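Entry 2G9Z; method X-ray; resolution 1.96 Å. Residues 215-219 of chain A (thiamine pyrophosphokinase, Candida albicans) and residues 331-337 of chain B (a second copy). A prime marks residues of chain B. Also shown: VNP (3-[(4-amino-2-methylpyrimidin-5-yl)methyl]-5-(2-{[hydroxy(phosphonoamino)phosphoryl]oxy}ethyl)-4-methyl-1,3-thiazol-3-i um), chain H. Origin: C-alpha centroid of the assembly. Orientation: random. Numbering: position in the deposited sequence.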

# COMPACT_ATOMS: atom_id res chain seq x y z
N GLY A 215 4.20 -4.33 -3.88
CA GLY A 215 4.54 -4.30 -5.30
C GLY A 215 3.71 -3.25 -6.00
O GLY A 215 3.56 -2.13 -5.50
N ARG A 216 3.16 -3.59 -7.16
CA ARG A 216 2.33 -2.66 -7.91
C ARG A 216 1.20 -2.25 -6.95
O ARG A 216 0.53 -3.09 -6.36
CB ARG A 216 1.78 -3.34 -9.15
CG ARG A 216 1.57 -2.42 -10.34
CD ARG A 216 1.09 -3.23 -11.53
NE ARG A 216 -0.24 -3.77 -11.28
CZ ARG A 216 -0.71 -4.89 -11.83
NH1 ARG A 216 0.05 -5.60 -12.65
NH2 ARG A 216 -1.94 -5.28 -11.57
N PHE A 217 1.00 -0.94 -6.80
CA PHE A 217 0.01 -0.42 -5.88
C PHE A 217 -1.44 -0.89 -6.04
O PHE A 217 -2.13 -1.12 -5.04
CB PHE A 217 0.04 1.11 -5.87
CG PHE A 217 -0.57 1.71 -4.66
CD1 PHE A 217 -0.07 1.40 -3.39
CD2 PHE A 217 -1.65 2.57 -4.76
CE1 PHE A 217 -0.65 1.94 -2.24
CE2 PHE A 217 -2.24 3.12 -3.61
CZ PHE A 217 -1.73 2.80 -2.36
N ASP A 218 -1.91 -1.05 -7.28
CA ASP A 218 -3.29 -1.50 -7.46
C ASP A 218 -3.46 -2.92 -6.93
O ASP A 218 -4.55 -3.30 -6.51
CB ASP A 218 -3.71 -1.40 -8.93
CG ASP A 218 -2.89 -2.29 -9.85
OD1 ASP A 218 -1.65 -2.14 -9.89
OD2 ASP A 218 -3.48 -3.13 -10.55
N GLN A 219 -2.38 -3.70 -6.96
CA GLN A 219 -2.39 -5.07 -6.46
C GLN A 219 -2.49 -5.02 -4.93
O GLN A 219 -3.21 -5.81 -4.31
CB GLN A 219 -1.11 -5.79 -6.87
CG GLN A 219 -0.83 -7.08 -6.09
CD GLN A 219 0.57 -7.60 -6.30
OE1 GLN A 219 0.96 -8.61 -5.71
NE2 GLN A 219 1.35 -6.92 -7.14
N ILE B 331 -10.09 10.41 -6.56
CA ILE B 331 -9.74 9.00 -6.48
C ILE B 331 -8.29 8.83 -6.91
O ILE B 331 -7.80 9.54 -7.80
CB ILE B 331 -10.66 8.11 -7.35
CG1 ILE B 331 -10.32 6.63 -7.11
CG2 ILE B 331 -10.51 8.47 -8.82
CD1 ILE B 331 -11.35 5.66 -7.68
N VAL B 332 -7.61 7.90 -6.26
CA VAL B 332 -6.21 7.63 -6.55
C VAL B 332 -6.06 6.78 -7.80
O VAL B 332 -6.86 5.88 -8.05
CB VAL B 332 -5.55 6.84 -5.39
CG1 VAL B 332 -4.16 6.35 -5.81
CG2 VAL B 332 -5.46 7.71 -4.14
N MET B 333 -5.05 7.09 -8.60
CA MET B 333 -4.75 6.30 -9.79
C MET B 333 -3.26 5.98 -9.79
O MET B 333 -2.43 6.83 -9.46
CB MET B 333 -5.11 7.03 -11.09
CG MET B 333 -4.65 6.25 -12.34
SD MET B 333 -5.30 6.86 -13.91
CE MET B 333 -5.59 5.28 -14.82
N ASN B 334 -2.92 4.74 -10.11
CA ASN B 334 -1.53 4.34 -10.21
C ASN B 334 -1.34 3.86 -11.64
O ASN B 334 -2.25 3.29 -12.24
CB ASN B 334 -1.18 3.21 -9.23
CG ASN B 334 -1.77 1.87 -9.64
OD1 ASN B 334 -2.99 1.68 -9.67
ND2 ASN B 334 -0.90 0.91 -9.94
N ILE B 335 -0.17 4.13 -12.20
CA ILE B 335 0.16 3.70 -13.55
C ILE B 335 1.52 3.04 -13.44
O ILE B 335 2.46 3.63 -12.92
CB ILE B 335 0.25 4.88 -14.54
CG1 ILE B 335 -1.14 5.52 -14.72
CG2 ILE B 335 0.77 4.39 -15.89
CD1 ILE B 335 -1.15 6.73 -15.66
N GLU B 336 1.63 1.81 -13.92
CA GLU B 336 2.89 1.10 -13.85
C GLU B 336 3.93 1.73 -14.77
O GLU B 336 3.60 2.20 -15.86
CB GLU B 336 2.69 -0.38 -14.23
CG GLU B 336 3.97 -1.22 -14.13
CD GLU B 336 3.69 -2.71 -14.19
OE1 GLU B 336 3.07 -3.16 -15.18
OE2 GLU B 336 4.09 -3.43 -13.25
N ILE B 337 5.17 1.77 -14.32
CA ILE B 337 6.27 2.34 -15.09
C ILE B 337 7.33 1.26 -15.23
O ILE B 337 7.64 0.56 -14.27
CB ILE B 337 6.89 3.57 -14.39
CG1 ILE B 337 5.85 4.69 -14.29
CG2 ILE B 337 8.11 4.05 -15.18
CD1 ILE B 337 6.35 5.93 -13.57
O2G VNP H . -2.38 -9.22 -15.40
PG VNP H . -1.66 -8.72 -14.06
O3G VNP H . -1.61 -7.24 -14.01
O1G VNP H . -0.19 -9.37 -14.07
N3B VNP H . -2.46 -9.35 -12.79
PB VNP H . -3.15 -10.79 -13.09
O2B VNP H . -3.70 -11.33 -11.83
O1B VNP H . -2.16 -11.62 -13.81
O1 VNP H . -4.35 -10.45 -14.10
C7 VNP H . -5.45 -9.59 -13.78
C12 VNP H . -6.63 -10.08 -14.63
C11 VNP H . -7.92 -9.25 -14.55
C10 VNP H . -7.97 -7.97 -15.39
CM4 VNP H . -7.21 -7.82 -16.71
S1 VNP H . -8.42 -8.59 -12.92
C9 VNP H . -9.19 -7.19 -13.63
N5 VNP H . -8.71 -6.99 -14.86
C7A VNP H . -8.89 -5.72 -15.59
C5A VNP H . -10.15 -4.96 -15.19
C6A VNP H . -9.96 -3.72 -14.59
N1A VNP H . -10.99 -2.94 -14.31
C2A VNP H . -12.24 -3.32 -14.59
CM2 VNP H . -13.41 -2.37 -14.29
N3A VNP H . -12.48 -4.51 -15.16
C4A VNP H . -11.47 -5.34 -15.46
N4A VNP H . -11.74 -6.52 -16.01
O HOH W 1 3.06 -5.77 -12.88

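A strand from one copy of the enzyme meets the first turn of a helix from the other, and the contact follows the strand's alternation. Residues 331′ to 336′ are extended, so every second side chain faces the partner: Val332′, Asn334′ and Glu336′ point toward chain A, while Met333′ and Ile335′ point away. The backbones stay well apart, with the CA atoms of Phe217 and Asn334′ 6.6 Å from each other and those of Arg216 and Glu336′ 7.1 Å. At that spacing side chains do the work, and the only hydrogen bond made directly between the stretches joins two of them. The buried area is modest, 260 Å² counting both sides.

At the start of chain B, Ile331′ lies out of reach. Val332′ makes the apolar end of the contact: its CG1 sits 4.4 Å from CE2 of Phe217, approaching the ring obliquely. This is loose van der Waals packing between two buried side chains, with no polar group to satisfy. Phe217 reaches it with chi1 in the t well, which sends the ring along the strand toward Val332′ while its backbone stays level with Asn334′.

Met333′ turns its side chain to the other side of the strand, and the next residue is the centre of the arrangement. Asn334′ gives up 78 Å² to chain A, more than any other residue here. Its CB packs 4.1 Å from CB of Phe217, and its amide ND2 donates a hydrogen bond to OD1 of Asp218, 3.1 Å away at a good angle of 155°. The backbone N of Asp218 is also near ND2, at 3.5 Å, but both are donors and no bond forms; the carboxylate is the acceptor that ND2 finds across the contact.

That carboxylate is also held within its own chain. Arg216, at the N-cap position, extends its side chain alongside that of Asp218, so that NE donates to Asp218 OD1 at 2.6 Å and NH2 to OD2 at 2.8 Å, a two-pronged salt bridge. OD1 thus accepts hydrogen bonds from both Arg216 NE and Asn334′ ND2, and a charged pair internal to one chain also serves as acceptor for the other.

Past Ile335′, which points away, Glu336′ brings the second negative charge. Its OE2 comes within 3.5 Å of Arg216 CD, touching the aliphatic part of the arginine, and reaches the guanidinium through water 1. The water donates to Glu336′ OE2 at 2.6 Å and accepts from Arg216 NH1 at 3.0 Å. Arg216 NH1 also donates to VNP O3G at 2.7 Å, with a weak bond from Arg216 NH2 to the same O3G at 3.1 Å, the ligand oxygen lying at the guanidinium edge. Ile337′ is beyond reach.

The rule to read here is economy: one arginine ties together a helix start, a ligand and, through water, the neighbouring strand.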